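Local atomic coordinates of putative exported protein (Bordetella parapertussis, PDB entry 3OCJ), a protein that is of unknown function but carries a methyltransferase domain and probably belongs to the S-adenosylmethionine-dependent methyltransferases. Residues G119-S124 and G187-T192. Residues are numbered along the deposited sequence; the frame is centred on the assembly and turned at random.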
loop_
_atom_site.group_PDB
_atom_site.type_symbol
_atom_site.label_atom_id
_atom_site.label_comp_id
_atom_site.label_asym_id
_atom_site.label_seq_id
_atom_site.Cartn_x
_atom_site.Cartn_y
_atom_site.Cartn_z
ATOM N N GLY A 119 25.540 -9.449 -2.771
ATOM C CA GLY A 119 25.707 -8.917 -4.112
ATOM C C GLY A 119 24.444 -8.806 -4.947
ATOM O O GLY A 119 24.501 -8.414 -6.116
ATOM N N CYS A 120 23.292 -9.130 -4.378
ATOM C CA CYS A 120 22.077 -9.078 -5.176
ATOM C C CYS A 120 21.619 -7.645 -5.419
ATOM O O CYS A 120 21.936 -6.728 -4.658
ATOM C CB CYS A 120 20.958 -9.924 -4.566
ATOM S SG CYS A 120 20.218 -9.260 -3.072
ATOM N N VAL A 121 20.901 -7.471 -6.520
ATOM C CA VAL A 121 20.325 -6.186 -6.867
ATOM C C VAL A 121 18.831 -6.258 -6.570
ATOM O O VAL A 121 18.116 -7.098 -7.125
ATOM C CB VAL A 121 20.557 -5.840 -8.343
ATOM C CG1 VAL A 121 19.924 -4.500 -8.669
ATOM C CG2 VAL A 121 22.056 -5.801 -8.647
ATOM N N VAL A 122 18.368 -5.406 -5.661
ATOM C CA VAL A 122 16.974 -5.427 -5.238
ATOM C C VAL A 122 16.320 -4.110 -5.634
ATOM O O VAL A 122 16.819 -3.029 -5.307
ATOM C CB VAL A 122 16.861 -5.579 -3.711
ATOM C CG1 VAL A 122 15.408 -5.751 -3.298
ATOM C CG2 VAL A 122 17.695 -6.762 -3.236
ATOM N N ALA A 123 15.193 -4.197 -6.329
ATOM C CA ALA A 123 14.463 -2.998 -6.742
ATOM C C ALA A 123 13.130 -2.895 -6.019
ATOM O O ALA A 123 12.503 -3.906 -5.731
ATOM C CB ALA A 123 14.232 -3.021 -8.240
ATOM N N SER A 124 12.686 -1.672 -5.746
ATOM C CA SER A 124 11.345 -1.437 -5.241
ATOM C C SER A 124 10.632 -0.474 -6.190
ATOM O O SER A 124 11.183 0.578 -6.530
ATOM C CB SER A 124 11.387 -0.861 -3.823
ATOM O OG SER A 124 10.073 -0.615 -3.335
ATOM N N GLY A 187 17.572 -6.651 -14.975
ATOM C CA GLY A 187 18.416 -5.816 -14.145
ATOM C C GLY A 187 18.403 -6.170 -12.670
ATOM O O GLY A 187 19.329 -5.813 -11.941
ATOM N N TYR A 188 17.367 -6.871 -12.217
ATOM C CA TYR A 188 17.190 -7.072 -10.778
ATOM C C TYR A 188 17.072 -8.540 -10.384
ATOM O O TYR A 188 16.444 -9.337 -11.084
ATOM C CB TYR A 188 15.943 -6.327 -10.265
ATOM C CG TYR A 188 15.751 -4.955 -10.866
ATOM C CD1 TYR A 188 16.773 -4.014 -10.840
ATOM C CD2 TYR A 188 14.535 -4.599 -11.442
ATOM C CE1 TYR A 188 16.598 -2.758 -11.394
ATOM C CE2 TYR A 188 14.350 -3.344 -11.993
ATOM C CZ TYR A 188 15.382 -2.438 -11.963
ATOM O OH TYR A 188 15.187 -1.189 -12.517
ATOM N N ASP A 189 17.633 -8.882 -9.230
ATOM C CA ASP A 189 17.464 -10.223 -8.680
ATOM C C ASP A 189 16.146 -10.358 -7.932
ATOM O O ASP A 189 15.540 -11.434 -7.884
ATOM C CB ASP A 189 18.619 -10.535 -7.738
ATOM C CG ASP A 189 19.936 -10.579 -8.458
ATOM O OD1 ASP A 189 20.152 -11.542 -9.227
ATOM O OD2 ASP A 189 20.738 -9.644 -8.281
ATOM N N LEU A 190 15.727 -9.254 -7.331
ATOM C CA LEU A 190 14.539 -9.211 -6.495
ATOM C C LEU A 190 13.816 -7.907 -6.777
ATOM O O LEU A 190 14.457 -6.860 -6.907
ATOM C CB LEU A 190 14.946 -9.236 -5.025
ATOM C CG LEU A 190 14.807 -10.523 -4.224
ATOM C CD1 LEU A 190 15.420 -10.311 -2.849
ATOM C CD2 LEU A 190 13.337 -10.905 -4.111
ATOM N N LEU A 191 12.494 -7.952 -6.888
ATOM C CA LEU A 191 11.714 -6.732 -7.098
ATOM C C LEU A 191 10.526 -6.781 -6.155
ATOM O O LEU A 191 9.832 -7.797 -6.073
ATOM C CB LEU A 191 11.249 -6.615 -8.560
ATOM C CG LEU A 191 10.599 -5.277 -8.960
ATOM C CD1 LEU A 191 10.780 -4.949 -10.445
ATOM C CD2 LEU A 191 9.116 -5.219 -8.584
ATOM N N THR A 192 10.317 -5.705 -5.412
ATOM C CA THR A 192 9.163 -5.609 -4.541
ATOM C C THR A 192 8.245 -4.454 -4.986
ATOM O O THR A 192 8.719 -3.399 -5.428
ATOM C CB THR A 192 9.598 -5.476 -3.070
ATOM O OG1 THR A 192 8.445 -5.461 -2.223
ATOM C CG2 THR A 192 10.429 -4.217 -2.866
#
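The ring of Tyr-188 lies flat against the methyl of Ala-123. The methyl carbon CB sits 3.5 Å from the ring centroid and only 9° off the ring normal, a CH-pi contact. Val-121 meets the same ring at its edge, where CG1 comes within 3.9 Å of Tyr-188 CD1. The Tyr-188 hydroxyl is hydrogen-bonded to Thr-184.

Asp-189 turns its carboxylate back to the start of the other strand. CG lies anti to its own carbonyl carbon (chi1 -64°), and the anti lone pair of OD2 takes the N-H of Val-121. Val-121 N to Asp-189 OD2 is 2.8 Å and nearly straight, at 172°. The carbonyl O of Val-121 is gripped twice, by the N-H groups of Asp-189 and Leu-190, where the chain turns a corner. Beyond it the strands run parallel. Ala-123 N bonds to Leu-190 O at 2.8 Å, and Thr-192 N bonds to Ala-123 O.

On the sheet face opposite Ala-123, Val-122 and Leu-190 lie side by side, with Val-122 CG1 3.9 Å from Leu-190 CB. Next to them Ser-124 CB touches Thr-192 CG2 at 3.6 Å. Ser-124 OG is hydrogen-bonded to Glu-132 of helix 131-134.

The pair joins strands 121-124 and 188-192, neighbours in the middle of a seven-stranded sheet of order 3-2-1-4-5-7-6, the order of the Rossmann-like methyltransferase fold. Helix 96-115 packs on Leu-190 and Thr-192, and Leu-133 of helix 131-134 touches Val-122 and Ser-124. Strand 145-150 pairs with 121-124 on its other edge, and strand 221-226 follows 188-192 in the sheet.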